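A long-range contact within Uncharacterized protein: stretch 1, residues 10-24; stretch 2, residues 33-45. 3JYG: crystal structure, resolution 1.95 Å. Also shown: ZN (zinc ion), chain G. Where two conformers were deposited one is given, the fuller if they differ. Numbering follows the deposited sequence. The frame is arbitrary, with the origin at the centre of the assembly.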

# COMPACT_ATOMS: atom_id res chain seq x y z
N GLU A 10 -9.74 0.30 6.05
CA GLU A 10 -10.39 0.46 4.73
C GLU A 10 -11.92 0.43 4.83
O GLU A 10 -12.51 -0.31 5.66
CB GLU A 10 -9.93 -0.64 3.75
CG GLU A 10 -8.38 -0.82 3.71
CD GLU A 10 -7.87 -1.74 2.59
OE1 GLU A 10 -8.65 -2.50 1.97
OE2 GLU A 10 -6.66 -1.68 2.31
N PHE A 11 -12.56 1.25 3.99
CA PHE A 11 -14.03 1.33 3.91
C PHE A 11 -14.42 1.46 2.43
O PHE A 11 -13.93 2.34 1.73
CB PHE A 11 -14.56 2.53 4.68
CG PHE A 11 -14.07 2.60 6.09
CD1 PHE A 11 -12.85 3.22 6.39
CD2 PHE A 11 -14.82 2.04 7.13
CE1 PHE A 11 -12.41 3.31 7.73
CE2 PHE A 11 -14.38 2.13 8.46
CZ PHE A 11 -13.17 2.75 8.74
N ASP A 12 -15.26 0.54 1.96
CA ASP A 12 -15.63 0.46 0.55
C ASP A 12 -17.05 0.95 0.29
O ASP A 12 -17.91 0.83 1.15
CB ASP A 12 -15.50 -1.01 0.08
CG ASP A 12 -14.11 -1.57 0.32
OD1 ASP A 12 -13.98 -2.58 1.03
OD2 ASP A 12 -13.14 -0.97 -0.15
N PHE A 13 -17.29 1.53 -0.90
CA PHE A 13 -18.63 1.93 -1.36
C PHE A 13 -18.62 2.14 -2.86
O PHE A 13 -17.57 2.28 -3.47
CB PHE A 13 -19.21 3.19 -0.66
CG PHE A 13 -18.47 4.51 -0.98
CD1 PHE A 13 -17.23 4.79 -0.40
CD2 PHE A 13 -19.04 5.48 -1.83
CE1 PHE A 13 -16.56 5.98 -0.65
CE2 PHE A 13 -18.36 6.68 -2.11
CZ PHE A 13 -17.12 6.94 -1.49
N CYS A 14 -19.81 2.12 -3.45
CA CYS A 14 -19.99 2.37 -4.88
C CYS A 14 -20.79 3.65 -5.04
O CYS A 14 -21.68 3.92 -4.23
CB CYS A 14 -20.73 1.19 -5.56
SG CYS A 14 -20.06 -0.42 -5.15
N TYR A 15 -20.49 4.44 -6.07
CA TYR A 15 -21.20 5.70 -6.26
C TYR A 15 -21.16 6.07 -7.73
O TYR A 15 -20.33 5.55 -8.45
CB TYR A 15 -20.57 6.83 -5.41
CG TYR A 15 -19.10 7.11 -5.75
CD1 TYR A 15 -18.08 6.19 -5.40
CD2 TYR A 15 -18.72 8.29 -6.44
CE1 TYR A 15 -16.75 6.43 -5.71
CE2 TYR A 15 -17.37 8.54 -6.75
CZ TYR A 15 -16.39 7.60 -6.40
OH TYR A 15 -15.04 7.84 -6.67
N GLY A 16 -22.04 6.97 -8.15
CA GLY A 16 -21.89 7.62 -9.47
C GLY A 16 -21.40 9.06 -9.27
O GLY A 16 -21.57 9.63 -8.18
N HIS A 17 -20.76 9.63 -10.29
CA HIS A 17 -20.43 11.03 -10.23
C HIS A 17 -20.06 11.49 -11.62
O HIS A 17 -20.08 10.69 -12.59
CB HIS A 17 -19.30 11.32 -9.19
CG HIS A 17 -17.89 11.08 -9.67
ND1 HIS A 17 -16.81 11.79 -9.18
CD2 HIS A 17 -17.38 10.21 -10.58
CE1 HIS A 17 -15.70 11.38 -9.76
NE2 HIS A 17 -16.02 10.42 -10.62
N ARG A 18 -19.75 12.78 -11.71
CA ARG A 18 -18.98 13.29 -12.82
C ARG A 18 -18.12 14.46 -12.31
O ARG A 18 -18.48 15.12 -11.34
CB ARG A 18 -19.91 13.72 -13.97
CG ARG A 18 -20.48 15.11 -13.87
CD ARG A 18 -21.31 15.47 -15.12
NE ARG A 18 -21.56 16.91 -15.19
CZ ARG A 18 -21.22 17.69 -16.22
NH1 ARG A 18 -20.59 17.20 -17.30
NH2 ARG A 18 -21.54 18.98 -16.18
N VAL A 19 -17.00 14.68 -12.98
CA VAL A 19 -16.07 15.75 -12.65
C VAL A 19 -16.26 16.77 -13.75
O VAL A 19 -15.71 16.63 -14.82
CB VAL A 19 -14.62 15.23 -12.72
CG1 VAL A 19 -13.63 16.34 -12.32
CG2 VAL A 19 -14.47 14.01 -11.80
N TRP A 20 -17.06 17.78 -13.45
CA TRP A 20 -17.68 18.62 -14.49
C TRP A 20 -16.64 19.58 -15.07
O TRP A 20 -16.70 19.94 -16.23
CB TRP A 20 -18.92 19.34 -13.92
CG TRP A 20 -18.66 20.34 -12.77
CD1 TRP A 20 -18.85 20.14 -11.41
CD2 TRP A 20 -18.20 21.70 -12.92
NE1 TRP A 20 -18.52 21.29 -10.72
CE2 TRP A 20 -18.12 22.26 -11.62
CE3 TRP A 20 -17.85 22.51 -14.04
CZ2 TRP A 20 -17.69 23.60 -11.38
CZ3 TRP A 20 -17.44 23.82 -13.81
CH2 TRP A 20 -17.37 24.35 -12.50
N SER A 21 -15.66 19.93 -14.25
CA SER A 21 -14.66 20.91 -14.59
C SER A 21 -13.38 20.34 -15.24
O SER A 21 -12.41 21.07 -15.45
CB SER A 21 -14.25 21.60 -13.28
OG SER A 21 -13.67 20.64 -12.39
N GLN A 22 -13.36 19.04 -15.52
CA GLN A 22 -12.13 18.43 -16.00
C GLN A 22 -11.53 19.17 -17.24
O GLN A 22 -12.24 19.43 -18.22
CB GLN A 22 -12.37 16.94 -16.32
CG GLN A 22 -11.07 16.22 -16.81
CD GLN A 22 -11.34 14.89 -17.51
OE1 GLN A 22 -12.37 14.72 -18.20
NE2 GLN A 22 -10.40 13.96 -17.36
N GLU A 23 -10.23 19.49 -17.19
CA GLU A 23 -9.52 19.92 -18.43
C GLU A 23 -8.23 19.12 -18.63
O GLU A 23 -7.59 18.73 -17.66
CB GLU A 23 -9.18 21.42 -18.41
CG GLU A 23 -10.35 22.34 -18.30
CD GLU A 23 -9.93 23.79 -17.97
OE1 GLU A 23 -8.81 24.22 -18.36
OE2 GLU A 23 -10.73 24.49 -17.31
N LEU A 24 -7.83 18.89 -19.89
CA LEU A 24 -6.59 18.16 -20.17
C LEU A 24 -5.55 18.95 -21.00
O LEU A 24 -5.92 19.65 -21.96
CB LEU A 24 -6.89 16.83 -20.86
CG LEU A 24 -7.73 15.88 -20.00
CD1 LEU A 24 -8.12 14.72 -20.87
CD2 LEU A 24 -6.90 15.43 -18.77
N CYS A 33 -9.93 13.96 -25.09
CA CYS A 33 -11.31 13.64 -24.70
C CYS A 33 -11.54 13.79 -23.19
O CYS A 33 -10.80 13.21 -22.39
CB CYS A 33 -11.74 12.24 -25.17
SG CYS A 33 -13.55 11.92 -24.99
N LEU A 34 -12.57 14.56 -22.83
CA LEU A 34 -12.88 14.87 -21.42
C LEU A 34 -13.86 13.88 -20.79
O LEU A 34 -14.92 14.23 -20.32
CB LEU A 34 -13.38 16.33 -21.30
CG LEU A 34 -12.42 17.39 -21.85
CD1 LEU A 34 -13.14 18.74 -22.03
CD2 LEU A 34 -11.14 17.51 -20.95
N SER A 35 -13.45 12.63 -20.78
CA SER A 35 -14.29 11.50 -20.39
C SER A 35 -14.81 11.56 -18.94
O SER A 35 -15.89 11.04 -18.65
CB SER A 35 -13.54 10.19 -20.69
OG SER A 35 -12.56 9.87 -19.69
N CYS A 36 -14.06 12.19 -18.03
CA CYS A 36 -14.48 12.33 -16.64
C CYS A 36 -15.69 13.30 -16.50
O CYS A 36 -16.43 13.25 -15.48
CB CYS A 36 -13.31 12.78 -15.78
SG CYS A 36 -12.98 11.91 -14.21
N ARG A 37 -15.93 14.14 -17.53
CA ARG A 37 -17.17 14.96 -17.56
C ARG A 37 -18.43 14.09 -17.81
O ARG A 37 -19.57 14.56 -17.63
CB ARG A 37 -17.11 16.14 -18.58
CG ARG A 37 -16.05 17.19 -18.24
CD ARG A 37 -16.12 18.39 -19.21
NE ARG A 37 -15.05 19.35 -18.97
CZ ARG A 37 -15.12 20.67 -19.22
NH1 ARG A 37 -16.22 21.21 -19.74
NH2 ARG A 37 -14.09 21.46 -18.94
N HIS A 38 -18.24 12.84 -18.24
CA HIS A 38 -19.42 11.95 -18.42
C HIS A 38 -20.01 11.51 -17.10
O HIS A 38 -19.26 11.34 -16.12
CB HIS A 38 -19.05 10.75 -19.28
CG HIS A 38 -18.64 11.13 -20.67
ND1 HIS A 38 -17.79 10.36 -21.44
CD2 HIS A 38 -18.95 12.22 -21.42
CE1 HIS A 38 -17.61 10.96 -22.61
NE2 HIS A 38 -18.29 12.09 -22.61
N LEU A 39 -21.32 11.35 -17.04
CA LEU A 39 -21.95 10.62 -15.94
C LEU A 39 -21.34 9.23 -15.93
O LEU A 39 -21.36 8.51 -16.95
CB LEU A 39 -23.46 10.47 -16.14
CG LEU A 39 -24.36 11.70 -16.35
CD1 LEU A 39 -25.87 11.33 -16.19
CD2 LEU A 39 -23.98 12.83 -15.43
N HIS A 40 -20.74 8.86 -14.79
CA HIS A 40 -20.18 7.50 -14.64
C HIS A 40 -20.18 7.11 -13.16
O HIS A 40 -20.96 7.65 -12.37
CB HIS A 40 -18.78 7.39 -15.30
CG HIS A 40 -17.75 8.30 -14.70
ND1 HIS A 40 -17.68 9.64 -15.00
CD2 HIS A 40 -16.74 8.06 -13.82
CE1 HIS A 40 -16.68 10.19 -14.32
NE2 HIS A 40 -16.08 9.24 -13.61
N GLY A 41 -19.33 6.18 -12.79
CA GLY A 41 -19.27 5.70 -11.41
C GLY A 41 -17.99 4.95 -11.16
O GLY A 41 -17.16 4.79 -12.08
N HIS A 42 -17.88 4.47 -9.91
CA HIS A 42 -16.67 3.87 -9.36
C HIS A 42 -16.96 2.99 -8.19
O HIS A 42 -17.96 3.19 -7.51
CB HIS A 42 -15.77 4.97 -8.83
CG HIS A 42 -15.21 5.82 -9.89
ND1 HIS A 42 -14.40 5.31 -10.89
CD2 HIS A 42 -15.37 7.13 -10.16
CE1 HIS A 42 -14.08 6.29 -11.71
NE2 HIS A 42 -14.64 7.40 -11.28
N GLN A 43 -16.08 2.02 -7.95
CA GLN A 43 -15.92 1.40 -6.65
C GLN A 43 -14.87 2.24 -5.90
O GLN A 43 -13.73 2.32 -6.33
CB GLN A 43 -15.43 -0.05 -6.84
CG GLN A 43 -15.14 -0.84 -5.58
CD GLN A 43 -16.35 -1.04 -4.71
OE1 GLN A 43 -17.49 -0.97 -5.17
NE2 GLN A 43 -16.10 -1.29 -3.43
N GLY A 44 -15.27 2.87 -4.81
CA GLY A 44 -14.40 3.74 -4.04
C GLY A 44 -13.86 3.01 -2.83
O GLY A 44 -14.55 2.16 -2.26
N LYS A 45 -12.63 3.31 -2.45
CA LYS A 45 -12.15 2.81 -1.16
C LYS A 45 -11.54 3.93 -0.34
O LYS A 45 -10.65 4.61 -0.82
CB LYS A 45 -11.17 1.66 -1.38
CG LYS A 45 -10.59 1.07 -0.08
CD LYS A 45 -9.43 0.07 -0.44
CE LYS A 45 -9.93 -1.14 -1.19
NZ LYS A 45 -10.64 -2.03 -0.19
ZN ZN G . -14.52 9.43 -12.13
O HOH W 1 -10.14 11.44 -18.59
O HOH W 2 -12.76 10.23 -10.56
O HOH W 3 -12.75 8.74 -13.56

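A zinc ion pins this pair of antiparallel strands together at one end, and all three of its protein ligands come from the same face of the sheet. His17 NE2 lies 2.4 Å from ZN, His40 NE2 2.2 Å and His42 NE2 2.2 Å, with two waters completing a five-ligand shell. The arrangement illustrates a general principle: a β-ladder is a ready-made scaffold for a metal site, because alternate residues on one strand and their cross-strand partners project the same way. His17 and His40 are bridge partners, and His42 follows two residues along. The metal draws His17 NE2 and His40 NE2 to 3.2 Å of each other, an approach that reflects shared coordination rather than a hydrogen bond. The edge of the His17 ring is directed toward the face of His40, and His40 is further oriented by its other nitrogen, ND1, which donates to His38 O at 2.6 Å.

Beneath the site runs a regular ladder. Three hydrogen-bonded pairs, Phe13 with Gly44, Tyr15 with His42 and His17 with His40, each contribute two reciprocal bonds, from Gly44 N to Phe13 O at 2.7 Å up to Tyr15 N to His42 O at 3.2 Å. Glycine suits the ladder where room is short. The CA atoms of Gly16 and Gly41 approach to 3.8 Å, and a CB on Gly41 would clash with Tyr15 O; at Gly44 one would sit tightly against the rings of Tyr15 and Phe13. Tyr15, buried on the histidine face, instead brings its ring edge to Gly44, with CE1 3.9 Å from Gly44 CA.

On the opposite face, the long side chain of Lys45 reaches two acids of the neighbouring strand. Its NZ forms salt bridges with Asp12 OD2 at 2.7 Å and Glu10 OE1 at 3.0 Å, so a single amine at the end of a long chain serves two carboxylates.

Past the strands, arginines and a glutamine take over by binding main-chain groups. Val19 N donates to Cys36 O at 2.9 Å, while Val19 CG2 packs 3.5 Å from Cys36 SG. Arg18 NH1 donates to Arg37 O at 2.8 Å. Arg37 returns the favour to stretch 1: its NE and NH2 both grip Gln22 O, at 2.9 and 2.8 Å, a fork for which the guanidinium, with its adjacent N-H donors, is well suited. Buried Gln22 extends OE1 to accept a weak bond from Cys36 N at 3.0 Å. Finally, Leu24 CG meets Leu34 CD2 at 3.9 Å, an apolar contact. In all, 1244 Å² is buried between the stretches.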